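PDB 7CTP: protein Niban 2 from Homo sapiens, which may help to suppress apoptosis and may promote invasion by melanoma cells, and carries a PH domain. Local coordinates for residues Ile68-Leu74 and Asn86-Pro92; Thr353-Phe357 and Val486-Phe491; Leu503-Leu507 and Tyr536-Val540. All blocks are in the same frame, centred on the assembly; numbering follows the deposited sequence.

How the contacts relate
The three contacts follow one another along the chain, each closing before the next opens. Contact 1 joins neighbouring strands 70-77 and 84-91 within the PH domain. Contacts 2 and 3 belong to the largely helical part of the chain and share helix 464-511, which meets helix 342-378 at contact 2 and helix 532-555 at contact 3; their centres lie about 26 Å apart, nearest atoms about 14 Å. Contact 1 is about 33 Å from contact 2 and about 48 Å from contact 3, centre to centre (nearest atoms about 19 and 36 Å), across the chain's centre from the latter. Helix 464-511 thus packs on a different helix at each contact.

Contact 1 (Ile68-Leu74 and Asn86-Pro92); sequences IVFSGNL and NRFSLVP
V69 N donates to V91 O at 2.7 Å, while V91 N donates to F70 O with an N-H...O angle of 170°. Beyond these bonds the antiparallel register is regular. G72 with S89 and L74 with R87 are hydrogen-bonded pairs, each bonded in both directions, and S71-L90 and N73-F88 are the non-hydrogen-bonded pairs. On the face carrying S71, N73, F88 and L90, the F88 ring leans over the partner strand because CG stands opposite the backbone N (chi1 -180°). Its CZ comes to 3.6 Å from S71 CB, and N73 OD1 lies in the ring plane at the edge, 3.6 Å from CD1. Replacing F88 by an alanine would probably open a gap beside S71 CB and leave the N73 amide without the ring edge it rests against. The I68 side chain lies roughly perpendicular to that of L90, CG2 to CD2 3.8 Å.

This is the first hairpin of the antiparallel sheet of the PH domain, strands 70-74 and 86-91 running at 161° to each other. At one end two residues, V69 and F70, sit opposite the single V91, a classic beta bulge. On the face of F70, S89 and V91, L74 CD1 packs 3.9 Å from S89 CB; S89 OG is buried without a polar partner in the model. Helix 176-194 covers this face: W182 meets the F70 ring edge-to-face and touches L74 and S89. Opposite, Y106 of helix 103-107 packs on I68, F88 and L90. Strand 97-100 fixes the far edge of strand 84-91 through backbone bonds of F88 with Y100 and L90 with V98.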
ATOM      1  N   ILE A  68      16.358  13.126 -10.212  1.00 35.84           N
ATOM      2  CA  ILE A  68      15.406  13.905  -9.429  1.00 31.07           C
ATOM      3  C   ILE A  68      14.058  13.866 -10.128  1.00 36.01           C
ATOM      4  O   ILE A  68      13.979  13.989 -11.356  1.00 34.10           O
ATOM      5  CB  ILE A  68      15.923  15.343  -9.254  1.00 33.69           C
ATOM      6  CG1 ILE A  68      17.173  15.343  -8.372  1.00 45.93           C
ATOM      7  CG2 ILE A  68      14.844  16.240  -8.666  1.00 36.18           C
ATOM      8  CD1 ILE A  68      17.941  16.641  -8.378  1.00 42.32           C
ATOM      9  N   VAL A  69      12.986  13.657  -9.354  1.00 33.82           N
ATOM     10  CA  VAL A  69      11.654  13.567  -9.949  1.00 31.39           C
ATOM     11  C   VAL A  69      11.113  14.952 -10.280  1.00 31.68           C
ATOM     12  O   VAL A  69      10.538  15.168 -11.356  1.00 32.53           O
ATOM     13  CB  VAL A  69      10.701  12.798  -9.014  1.00 33.50           C
ATOM     14  CG1 VAL A  69       9.284  12.800  -9.584  1.00 29.22           C
ATOM     15  CG2 VAL A  69      11.182  11.376  -8.820  1.00 33.62           C
ATOM     16  N   PHE A  70      11.292  15.910  -9.372  1.00 25.30           N
ATOM     17  CA  PHE A  70      10.761  17.251  -9.570  1.00 27.64           C
ATOM     18  C   PHE A  70      11.353  18.170  -8.511  1.00 34.99           C
ATOM     19  O   PHE A  70      11.774  17.722  -7.439  1.00 33.84           O
ATOM     20  CB  PHE A  70       9.229  17.247  -9.514  1.00 30.43           C
ATOM     21  CG  PHE A  70       8.603  18.562  -9.872  1.00 30.28           C
ATOM     22  CD1 PHE A  70       8.700  19.058 -11.161  1.00 38.12           C
ATOM     23  CD2 PHE A  70       7.900  19.289  -8.933  1.00 34.58           C
ATOM     24  CE1 PHE A  70       8.126  20.265 -11.498  1.00 46.95           C
ATOM     25  CE2 PHE A  70       7.320  20.499  -9.266  1.00 34.05           C
ATOM     26  CZ  PHE A  70       7.435  20.986 -10.551  1.00 47.86           C
ATOM     27  N   SER A  71      11.388  19.465  -8.823  1.00 28.79           N
ATOM     28  CA  SER A  71      11.856  20.450  -7.862  1.00 30.45           C
ATOM     29  C   SER A  71      11.241  21.795  -8.211  1.00 32.66           C
ATOM     30  O   SER A  71      10.816  22.026  -9.344  1.00 33.99           O
ATOM     31  CB  SER A  71      13.388  20.544  -7.841  1.00 36.81           C
ATOM     32  OG  SER A  71      13.874  21.038  -9.075  1.00 37.19           O
ATOM     33  N   GLY A  72      11.204  22.680  -7.223  1.00 31.16           N
ATOM     34  CA  GLY A  72      10.665  24.012  -7.428  1.00 34.99           C
ATOM     35  C   GLY A  72      10.562  24.712  -6.096  1.00 39.28           C
ATOM     36  O   GLY A  72      10.719  24.102  -5.033  1.00 34.93           O
ATOM     37  N   ASN A  73      10.301  26.015  -6.165  1.00 31.84           N
ATOM     38  CA  ASN A  73      10.165  26.807  -4.953  1.00 39.90           C
ATOM     39  C   ASN A  73       8.734  26.757  -4.442  1.00 38.57           C
ATOM     40  O   ASN A  73       7.778  26.755  -5.225  1.00 33.42           O
ATOM     41  CB  ASN A  73      10.580  28.257  -5.201  1.00 44.34           C
ATOM     42  CG  ASN A  73      12.060  28.400  -5.493  1.00 44.79           C
ATOM     43  OD1 ASN A  73      12.892  27.684  -4.930  1.00 41.92           O
ATOM     44  ND2 ASN A  73      12.397  29.329  -6.382  1.00 45.22           N
ATOM     45  N   LEU A  74       8.602  26.701  -3.118  1.00 30.23           N
ATOM     46  CA  LEU A  74       7.324  26.690  -2.423  1.00 32.50           C
ATOM     47  C   LEU A  74       7.410  27.629  -1.235  1.00 37.15           C
ATOM     48  O   LEU A  74       8.500  27.934  -0.744  1.00 43.10           O
ATOM     49  CB  LEU A  74       6.964  25.293  -1.893  1.00 42.72           C
ATOM     50  CG  LEU A  74       6.791  24.152  -2.880  1.00 47.00           C
ATOM     51  CD1 LEU A  74       6.284  22.898  -2.194  1.00 33.26           C
ATOM     52  CD2 LEU A  74       5.835  24.611  -3.942  1.00 48.37           C
ATOM     53  N   ASN A  86       9.992  30.905   2.037  1.00 39.76           N
ATOM     54  CA  ASN A  86      10.295  30.175   0.816  1.00 34.17           C
ATOM     55  C   ASN A  86      11.127  28.953   1.161  1.00 39.45           C
ATOM     56  O   ASN A  86      11.942  28.978   2.090  1.00 39.73           O
ATOM     57  CB  ASN A  86      11.052  31.050  -0.186  1.00 42.30           C
ATOM     58  CG  ASN A  86      11.573  30.251  -1.378  1.00 37.63           C
ATOM     59  OD1 ASN A  86      10.854  30.024  -2.350  1.00 40.62           O
ATOM     60  ND2 ASN A  86      12.824  29.801  -1.293  1.00 48.93           N
ATOM     61  N   ARG A  87      10.901  27.868   0.424  1.00 38.98           N
ATOM     62  CA  ARG A  87      11.732  26.683   0.533  1.00 42.18           C
ATOM     63  C   ARG A  87      11.935  26.111  -0.856  1.00 38.54           C
ATOM     64  O   ARG A  87      10.987  26.023  -1.641  1.00 37.80           O
ATOM     65  CB  ARG A  87      11.101  25.619   1.449  1.00 33.66           C
ATOM     66  CG  ARG A  87      11.135  25.957   2.926  1.00 35.82           C
ATOM     67  CD  ARG A  87      12.485  25.634   3.547  1.00 36.06           C
ATOM     68  NE  ARG A  87      12.538  26.000   4.958  1.00 44.53           N
ATOM     69  CZ  ARG A  87      12.826  27.217   5.405  1.00 46.15           C
ATOM     70  NH1 ARG A  87      13.094  28.196   4.550  1.00 48.91           N
ATOM     71  NH2 ARG A  87      12.848  27.454   6.708  1.00 58.47           N
ATOM     72  N   PHE A  88      13.176  25.753  -1.170  1.00 35.76           N
ATOM     73  CA  PHE A  88      13.432  24.963  -2.363  1.00 35.12           C
ATOM     74  C   PHE A  88      13.075  23.522  -2.043  1.00 39.84           C
ATOM     75  O   PHE A  88      13.652  22.924  -1.127  1.00 38.11           O
ATOM     76  CB  PHE A  88      14.885  25.069  -2.813  1.00 36.79           C
ATOM     77  CG  PHE A  88      15.191  24.268  -4.043  1.00 31.97           C
ATOM     78  CD1 PHE A  88      14.585  24.568  -5.252  1.00 39.84           C
ATOM     79  CD2 PHE A  88      16.069  23.195  -3.987  1.00 40.50           C
ATOM     80  CE1 PHE A  88      14.863  23.814  -6.391  1.00 42.57           C
ATOM     81  CE2 PHE A  88      16.349  22.439  -5.121  1.00 37.06           C
ATOM     82  CZ  PHE A  88      15.748  22.748  -6.319  1.00 35.52           C
ATOM     83  N   SER A  89      12.107  22.980  -2.771  1.00 36.38           N
ATOM     84  CA  SER A  89      11.533  21.678  -2.467  1.00 35.97           C
ATOM     85  C   SER A  89      11.896  20.715  -3.587  1.00 28.08           C
ATOM     86  O   SER A  89      11.697  21.026  -4.765  1.00 34.49           O
ATOM     87  CB  SER A  89      10.017  21.787  -2.302  1.00 34.88           C
ATOM     88  OG  SER A  89       9.395  20.528  -2.466  1.00 41.97           O
ATOM     89  N   LEU A  90      12.435  19.555  -3.221  1.00 32.93           N
ATOM     90  CA  LEU A  90      12.988  18.613  -4.182  1.00 29.83           C
ATOM     91  C   LEU A  90      12.450  17.222  -3.894  1.00 32.49           C
ATOM     92  O   LEU A  90      12.387  16.807  -2.732  1.00 32.24           O
ATOM     93  CB  LEU A  90      14.524  18.613  -4.120  1.00 35.79           C
ATOM     94  CG  LEU A  90      15.350  17.899  -5.196  1.00 42.83           C
ATOM     95  CD1 LEU A  90      16.725  18.521  -5.260  1.00 41.18           C
ATOM     96  CD2 LEU A  90      15.474  16.408  -4.928  1.00 50.30           C
ATOM     97  N   VAL A  91      12.074  16.508  -4.948  1.00 27.78           N
ATOM     98  CA  VAL A  91      11.654  15.116  -4.826  1.00 32.87           C
ATOM     99  C   VAL A  91      12.717  14.223  -5.457  1.00 30.42           C
ATOM    100  O   VAL A  91      12.804  14.148  -6.689  1.00 33.71           O
ATOM    101  CB  VAL A  91      10.289  14.874  -5.482  1.00 27.02           C
ATOM    102  CG1 VAL A  91       9.950  13.386  -5.432  1.00 30.24           C
ATOM    103  CG2 VAL A  91       9.213  15.693  -4.776  1.00 26.13           C
ATOM    104  N   PRO A  92      13.530  13.528  -4.664  1.00 33.35           N
ATOM    105  CA  PRO A  92      14.561  12.654  -5.241  1.00 31.88           C
ATOM    106  C   PRO A  92      13.999  11.403  -5.892  1.00 32.40           C
ATOM    107  O   PRO A  92      12.788  11.165  -5.891  1.00 29.97           O
ATOM    108  CB  PRO A  92      15.433  12.286  -4.032  1.00 30.45           C
ATOM    109  CG  PRO A  92      15.038  13.215  -2.932  1.00 36.57           C
ATOM    110  CD  PRO A  92      13.608  13.574  -3.196  1.00 29.87           C
TER

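Contact 2 (Thr353-Phe357 and Val486-Phe491); sequences TSQGF and VRKRFF
The F357 ring carries the aliphatic stem of R487 over one face: R487 CG sits 3.8 Å from the ring centroid and 8° off its normal, the geometry of a CH-pi contact. T353 O lies in plane at the edge of this ring, and V486 CG1 reaches F357 CZ obliquely at 3.9 Å. Two further rings turn their edges to T353, whose CB lies in the plane of the F491 ring, 3.8 Å from CE1, and whose OG1 lies near the plane of the F490 ring, 3.7 Å from CE2. R487 O lies over one face of F491, toward the rim. The T353 hydroxyl bonds L349 O of its own helix. A bend in the R487 chain at the CG-CD bond takes the guanidinium off the F357 ring, the planes 49° apart, and leaves NH1 3.0 Å from S354 OG in a weak hydrogen bond.

The contact joins helix 342-378 and helix 464-511, whose short segments run at 154° with axes 11.4 Å apart. S354 OG donates to M350 O and accepts from R487. With the R487 methylenes on an aromatic face, two serine hydroxyls, S354 weakly and S483 at NE, solvate part of the buried guanidinium, which probably lessens the cost of burying it.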
ATOM      1  N   THR A 353     -11.102   0.226 -12.715  1.00 26.37           N
ATOM      2  CA  THR A 353      -9.832  -0.481 -12.866  1.00 30.05           C
ATOM      3  C   THR A 353      -9.535  -0.767 -14.330  1.00 26.60           C
ATOM      4  O   THR A 353      -8.406  -0.574 -14.796  1.00 29.35           O
ATOM      5  CB  THR A 353      -9.849  -1.794 -12.080  1.00 29.40           C
ATOM      6  OG1 THR A 353     -10.126  -1.535 -10.697  1.00 27.60           O
ATOM      7  CG2 THR A 353      -8.493  -2.494 -12.204  1.00 32.12           C
ATOM      8  N   SER A 354     -10.533  -1.266 -15.058  1.00 28.45           N
ATOM      9  CA  SER A 354     -10.333  -1.608 -16.461  1.00 32.30           C
ATOM     10  C   SER A 354     -10.138  -0.360 -17.311  1.00 31.79           C
ATOM     11  O   SER A 354      -9.337  -0.366 -18.253  1.00 33.28           O
ATOM     12  CB  SER A 354     -11.503  -2.444 -16.966  1.00 32.78           C
ATOM     13  OG  SER A 354     -11.551  -3.677 -16.258  1.00 36.44           O
ATOM     14  N   GLN A 355     -10.856   0.723 -16.992  1.00 31.30           N
ATOM     15  CA  GLN A 355     -10.589   1.994 -17.658  1.00 29.42           C
ATOM     16  C   GLN A 355      -9.148   2.428 -17.441  1.00 31.81           C
ATOM     17  O   GLN A 355      -8.495   2.927 -18.366  1.00 30.78           O
ATOM     18  CB  GLN A 355     -11.555   3.067 -17.157  1.00 36.16           C
ATOM     19  CG  GLN A 355     -12.977   2.878 -17.638  1.00 34.87           C
ATOM     20  CD  GLN A 355     -13.933   3.877 -17.031  1.00 34.65           C
ATOM     21  OE1 GLN A 355     -13.591   4.583 -16.087  1.00 43.99           O
ATOM     22  NE2 GLN A 355     -15.142   3.939 -17.572  1.00 41.21           N
ATOM     23  N   GLY A 356      -8.629   2.236 -16.228  1.00 29.18           N
ATOM     24  CA  GLY A 356      -7.266   2.653 -15.946  1.00 28.55           C
ATOM     25  C   GLY A 356      -6.234   1.857 -16.722  1.00 23.95           C
ATOM     26  O   GLY A 356      -5.271   2.417 -17.255  1.00 28.60           O
ATOM     27  N   PHE A 357      -6.420   0.538 -16.799  1.00 29.20           N
ATOM     28  CA  PHE A 357      -5.473  -0.291 -17.542  1.00 24.52           C
ATOM     29  C   PHE A 357      -5.540   0.011 -19.034  1.00 25.90           C
ATOM     30  O   PHE A 357      -4.512   0.017 -19.721  1.00 30.16           O
ATOM     31  CB  PHE A 357      -5.744  -1.770 -17.274  1.00 27.91           C
ATOM     32  CG  PHE A 357      -5.102  -2.298 -16.009  1.00 30.04           C
ATOM     33  CD1 PHE A 357      -5.594  -1.941 -14.763  1.00 31.13           C
ATOM     34  CD2 PHE A 357      -4.015  -3.154 -16.072  1.00 36.04           C
ATOM     35  CE1 PHE A 357      -5.011  -2.419 -13.605  1.00 28.17           C
ATOM     36  CE2 PHE A 357      -3.425  -3.640 -14.910  1.00 43.27           C
ATOM     37  CZ  PHE A 357      -3.927  -3.273 -13.678  1.00 34.07           C
ATOM     38  N   VAL A 486      -3.452  -9.744 -14.490  1.00 27.24           N
ATOM     39  CA  VAL A 486      -3.277  -8.909 -13.307  1.00 30.71           C
ATOM     40  C   VAL A 486      -4.626  -8.469 -12.764  1.00 30.54           C
ATOM     41  O   VAL A 486      -4.860  -8.502 -11.550  1.00 28.01           O
ATOM     42  CB  VAL A 486      -2.368  -7.710 -13.635  1.00 31.88           C
ATOM     43  CG1 VAL A 486      -2.411  -6.672 -12.499  1.00 30.15           C
ATOM     44  CG2 VAL A 486      -0.937  -8.183 -13.872  1.00 31.36           C
ATOM     45  N   ARG A 487      -5.548  -8.080 -13.650  1.00 25.80           N
ATOM     46  CA  ARG A 487      -6.849  -7.617 -13.182  1.00 28.79           C
ATOM     47  C   ARG A 487      -7.661  -8.748 -12.557  1.00 31.17           C
ATOM     48  O   ARG A 487      -8.313  -8.545 -11.527  1.00 27.09           O
ATOM     49  CB  ARG A 487      -7.613  -6.942 -14.322  1.00 27.39           C
ATOM     50  CG  ARG A 487      -7.165  -5.499 -14.521  1.00 30.91           C
ATOM     51  CD  ARG A 487      -7.949  -4.807 -15.621  1.00 30.59           C
ATOM     52  NE  ARG A 487      -7.610  -5.348 -16.933  1.00 31.74           N
ATOM     53  CZ  ARG A 487      -8.509  -5.809 -17.795  1.00 40.96           C
ATOM     54  NH1 ARG A 487      -9.793  -5.789 -17.467  1.00 41.04           N
ATOM     55  NH2 ARG A 487      -8.128  -6.288 -18.974  1.00 32.40           N
ATOM     56  N   LYS A 488      -7.618  -9.956 -13.132  1.00 28.28           N
ATOM     57  CA  LYS A 488      -8.379 -11.050 -12.530  1.00 35.17           C
ATOM     58  C   LYS A 488      -7.881 -11.360 -11.126  1.00 29.74           C
ATOM     59  O   LYS A 488      -8.681 -11.594 -10.210  1.00 29.63           O
ATOM     60  CB  LYS A 488      -8.323 -12.315 -13.381  1.00 38.50           C
ATOM     61  CG  LYS A 488      -9.254 -13.401 -12.791  1.00 49.34           C
ATOM     62  CD  LYS A 488      -8.728 -14.827 -12.955  1.00 66.25           C
ATOM     63  CE  LYS A 488      -9.293 -15.764 -11.882  1.00 63.97           C
ATOM     64  NZ  LYS A 488     -10.742 -16.092 -12.076  1.00 59.51           N
ATOM     65  N   ARG A 489      -6.558 -11.393 -10.951  1.00 26.80           N
ATOM     66  CA  ARG A 489      -5.975 -11.627  -9.632  1.00 32.34           C
ATOM     67  C   ARG A 489      -6.360 -10.519  -8.663  1.00 33.08           C
ATOM     68  O   ARG A 489      -6.664 -10.777  -7.489  1.00 29.76           O
ATOM     69  CB  ARG A 489      -4.455 -11.734  -9.749  1.00 31.90           C
ATOM     70  CG  ARG A 489      -3.722 -12.142  -8.465  1.00 41.91           C
ATOM     71  CD  ARG A 489      -2.207 -12.023  -8.667  1.00 52.97           C
ATOM     72  NE  ARG A 489      -1.820 -12.308 -10.051  1.00 52.62           N
ATOM     73  CZ  ARG A 489      -0.871 -11.658 -10.727  1.00 66.18           C
ATOM     74  NH1 ARG A 489      -0.190 -10.668 -10.156  1.00 54.34           N
ATOM     75  NH2 ARG A 489      -0.600 -12.003 -11.981  1.00 51.49           N
ATOM     76  N   PHE A 490      -6.365  -9.278  -9.149  1.00 28.91           N
ATOM     77  CA  PHE A 490      -6.695  -8.135  -8.310  1.00 32.63           C
ATOM     78  C   PHE A 490      -8.151  -8.184  -7.868  1.00 30.92           C
ATOM     79  O   PHE A 490      -8.464  -7.950  -6.694  1.00 32.06           O
ATOM     80  CB  PHE A 490      -6.391  -6.848  -9.075  1.00 28.85           C
ATOM     81  CG  PHE A 490      -6.858  -5.591  -8.394  1.00 33.06           C
ATOM     82  CD1 PHE A 490      -6.278  -5.164  -7.207  1.00 36.92           C
ATOM     83  CD2 PHE A 490      -7.869  -4.829  -8.951  1.00 32.04           C
ATOM     84  CE1 PHE A 490      -6.713  -3.994  -6.591  1.00 32.01           C
ATOM     85  CE2 PHE A 490      -8.302  -3.664  -8.342  1.00 37.69           C
ATOM     86  CZ  PHE A 490      -7.722  -3.249  -7.157  1.00 31.15           C
ATOM     87  N   PHE A 491      -9.059  -8.509  -8.795  1.00 27.87           N
ATOM     88  CA  PHE A 491     -10.475  -8.583  -8.448  1.00 26.11           C
ATOM     89  C   PHE A 491     -10.743  -9.718  -7.468  1.00 28.29           C
ATOM     90  O   PHE A 491     -11.545  -9.568  -6.540  1.00 27.81           O
ATOM     91  CB  PHE A 491     -11.331  -8.769  -9.703  1.00 26.35           C
ATOM     92  CG  PHE A 491     -11.201  -7.659 -10.707  1.00 30.31           C
ATOM     93  CD1 PHE A 491     -10.953  -6.356 -10.314  1.00 29.42           C
ATOM     94  CD2 PHE A 491     -11.327  -7.934 -12.058  1.00 41.83           C
ATOM     95  CE1 PHE A 491     -10.835  -5.344 -11.259  1.00 32.91           C
ATOM     96  CE2 PHE A 491     -11.213  -6.936 -12.997  1.00 30.83           C
ATOM     97  CZ  PHE A 491     -10.969  -5.640 -12.606  1.00 31.95           C
TER

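Contact 3 (Leu503-Leu507 and Tyr536-Val540); sequences LLKKL and YEEVV
L504 drives its CD2 methyl between Y536 and V540, 3.6 Å from Y536 CE2 and 3.9 Å from V540 CG2. V540 CG2 in turn lies over the rim of one face of the Y536 ring, within the same helix. L503 CD1 meets V540 CG1 at 3.9 Å, the two side chains lying alongside, pointing opposite ways. The other L504 methyl, CD1, rests 3.8 Å from E537 CD, whose carboxylate is salt-bridged to R213 and bonded to Q217. A chi1 of 162°, which turns CG away from the backbone N, carries the Y536 ring across to the other helix, where its OH comes 3.4 Å from L507 CB.

The apolar cluster of L503, L504, Y536 and V540 is thus tight, whereas beside Y536 OH the link passes through a water. No hydrogen bond joins the segments directly; this water, in the plane of the ring at its edge, donates to L504 O at 2.7 Å and bonds Y536 OH at 2.6 Å.

The two segments, of helices 464-511 and 532-555, cross at 112° with axes 11.3 Å apart. Helix 204-218 packs on L504 and E537, and helix 260-337 packs on L503 and Y536, so the crossing is built into a cluster of four helices.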
ATOM      1  N   LEU A 503     -17.262 -12.613   7.028  1.00 22.24           N
ATOM      2  CA  LEU A 503     -17.645 -13.952   7.472  1.00 26.05           C
ATOM      3  C   LEU A 503     -17.017 -14.292   8.813  1.00 26.04           C
ATOM      4  O   LEU A 503     -17.670 -14.866   9.693  1.00 25.16           O
ATOM      5  CB  LEU A 503     -17.227 -14.982   6.427  1.00 29.41           C
ATOM      6  CG  LEU A 503     -18.015 -15.000   5.126  1.00 35.01           C
ATOM      7  CD1 LEU A 503     -17.251 -15.849   4.132  1.00 28.25           C
ATOM      8  CD2 LEU A 503     -19.419 -15.544   5.359  1.00 29.09           C
ATOM      9  N   LEU A 504     -15.729 -13.977   8.974  1.00 23.12           N
ATOM     10  CA  LEU A 504     -15.058 -14.307  10.224  1.00 22.35           C
ATOM     11  C   LEU A 504     -15.715 -13.598  11.398  1.00 19.12           C
ATOM     12  O   LEU A 504     -15.883 -14.188  12.470  1.00 21.41           O
ATOM     13  CB  LEU A 504     -13.576 -13.947  10.126  1.00 21.40           C
ATOM     14  CG  LEU A 504     -12.779 -14.821   9.149  1.00 22.47           C
ATOM     15  CD1 LEU A 504     -11.334 -14.341   9.106  1.00 24.82           C
ATOM     16  CD2 LEU A 504     -12.852 -16.303   9.535  1.00 25.61           C
ATOM     17  N   LYS A 505     -16.121 -12.346  11.204  1.00 23.39           N
ATOM     18  CA  LYS A 505     -16.798 -11.616  12.271  1.00 21.76           C
ATOM     19  C   LYS A 505     -18.147 -12.246  12.599  1.00 23.08           C
ATOM     20  O   LYS A 505     -18.476 -12.449  13.773  1.00 23.62           O
ATOM     21  CB  LYS A 505     -16.966 -10.150  11.891  1.00 25.44           C
ATOM     22  CG  LYS A 505     -17.578  -9.341  13.027  1.00 31.32           C
ATOM     23  CD  LYS A 505     -17.975  -7.955  12.573  1.00 36.01           C
ATOM     24  CE  LYS A 505     -16.941  -6.931  13.018  1.00 55.08           C
ATOM     25  NZ  LYS A 505     -16.981  -5.702  12.177  1.00 60.03           N
ATOM     26  N   LYS A 506     -18.932 -12.588  11.572  1.00 25.24           N
ATOM     27  CA  LYS A 506     -20.225 -13.230  11.811  1.00 23.29           C
ATOM     28  C   LYS A 506     -20.053 -14.579  12.501  1.00 27.64           C
ATOM     29  O   LYS A 506     -20.855 -14.952  13.371  1.00 26.05           O
ATOM     30  CB  LYS A 506     -20.977 -13.402  10.491  1.00 26.48           C
ATOM     31  CG  LYS A 506     -21.408 -12.100   9.830  1.00 29.08           C
ATOM     32  CD  LYS A 506     -22.430 -11.346  10.672  1.00 35.22           C
ATOM     33  CE  LYS A 506     -22.800 -10.012  10.005  1.00 36.41           C
ATOM     34  NZ  LYS A 506     -23.476  -9.086  10.964  1.00 41.06           N
ATOM     35  N   LEU A 507     -19.008 -15.325  12.132  1.00 25.69           N
ATOM     36  CA  LEU A 507     -18.778 -16.647  12.707  1.00 25.59           C
ATOM     37  C   LEU A 507     -18.066 -16.610  14.056  1.00 27.23           C
ATOM     38  O   LEU A 507     -17.981 -17.647  14.716  1.00 26.23           O
ATOM     39  CB  LEU A 507     -17.984 -17.515  11.723  1.00 21.80           C
ATOM     40  CG  LEU A 507     -18.689 -17.881  10.407  1.00 24.29           C
ATOM     41  CD1 LEU A 507     -17.721 -18.478   9.394  1.00 27.26           C
ATOM     42  CD2 LEU A 507     -19.852 -18.833  10.663  1.00 27.59           C
ATOM     43  N   TYR A 536      -8.373 -22.694   9.927  1.00 25.47           N
ATOM     44  CA  TYR A 536      -9.773 -22.280   9.986  1.00 27.82           C
ATOM     45  C   TYR A 536     -10.080 -21.202   8.950  1.00 28.25           C
ATOM     46  O   TYR A 536     -11.085 -21.279   8.232  1.00 27.03           O
ATOM     47  CB  TYR A 536     -10.089 -21.794  11.399  1.00 24.33           C
ATOM     48  CG  TYR A 536     -11.342 -20.942  11.519  1.00 23.01           C
ATOM     49  CD1 TYR A 536     -12.602 -21.493  11.319  1.00 28.93           C
ATOM     50  CD2 TYR A 536     -11.260 -19.600  11.870  1.00 25.44           C
ATOM     51  CE1 TYR A 536     -13.750 -20.724  11.448  1.00 31.95           C
ATOM     52  CE2 TYR A 536     -12.402 -18.820  12.004  1.00 26.85           C
ATOM     53  CZ  TYR A 536     -13.642 -19.389  11.791  1.00 28.40           C
ATOM     54  OH  TYR A 536     -14.776 -18.613  11.926  1.00 32.39           O
ATOM     55  N   GLU A 537      -9.216 -20.190   8.845  1.00 26.02           N
ATOM     56  CA  GLU A 537      -9.465 -19.128   7.874  1.00 25.65           C
ATOM     57  C   GLU A 537      -9.402 -19.652   6.444  1.00 29.58           C
ATOM     58  O   GLU A 537     -10.132 -19.169   5.570  1.00 26.49           O
ATOM     59  CB  GLU A 537      -8.483 -17.975   8.084  1.00 29.14           C
ATOM     60  CG  GLU A 537      -8.700 -17.257   9.408  1.00 28.67           C
ATOM     61  CD  GLU A 537      -7.905 -15.975   9.534  1.00 32.25           C
ATOM     62  OE1 GLU A 537      -7.230 -15.580   8.555  1.00 38.65           O
ATOM     63  OE2 GLU A 537      -7.973 -15.358  10.622  1.00 35.01           O
ATOM     64  N   GLU A 538      -8.545 -20.647   6.181  1.00 28.94           N
ATOM     65  CA  GLU A 538      -8.519 -21.264   4.856  1.00 26.49           C
ATOM     66  C   GLU A 538      -9.809 -22.034   4.585  1.00 24.16           C
ATOM     67  O   GLU A 538     -10.295 -22.057   3.447  1.00 30.38           O
ATOM     68  CB  GLU A 538      -7.310 -22.197   4.715  1.00 29.00           C
ATOM     69  CG  GLU A 538      -5.961 -21.484   4.658  1.00 39.45           C
ATOM     70  CD  GLU A 538      -4.786 -22.450   4.542  1.00 63.87           C
ATOM     71  OE1 GLU A 538      -3.681 -22.124   5.037  1.00 49.80           O
ATOM     72  OE2 GLU A 538      -4.971 -23.538   3.958  1.00 46.78           O
ATOM     73  N   VAL A 539     -10.370 -22.680   5.611  1.00 27.77           N
ATOM     74  CA  VAL A 539     -11.655 -23.362   5.452  1.00 27.94           C
ATOM     75  C   VAL A 539     -12.740 -22.357   5.077  1.00 29.39           C
ATOM     76  O   VAL A 539     -13.537 -22.582   4.157  1.00 31.27           O
ATOM     77  CB  VAL A 539     -12.018 -24.137   6.730  1.00 29.01           C
ATOM     78  CG1 VAL A 539     -13.507 -24.533   6.721  1.00 31.39           C
ATOM     79  CG2 VAL A 539     -11.142 -25.381   6.857  1.00 29.35           C
ATOM     80  N   VAL A 540     -12.760 -21.215   5.764  1.00 29.29           N
ATOM     81  CA  VAL A 540     -13.743 -20.176   5.457  1.00 29.33           C
ATOM     82  C   VAL A 540     -13.525 -19.629   4.051  1.00 33.57           C
ATOM     83  O   VAL A 540     -14.483 -19.395   3.299  1.00 31.74           O
ATOM     84  CB  VAL A 540     -13.681 -19.057   6.510  1.00 25.74           C
ATOM     85  CG1 VAL A 540     -14.601 -17.907   6.110  1.00 30.06           C
ATOM     86  CG2 VAL A 540     -14.058 -19.608   7.873  1.00 29.25           C
TER
HETATM   87  O   HOH W   1     -14.452 -16.350  13.223  1.00 26.71           O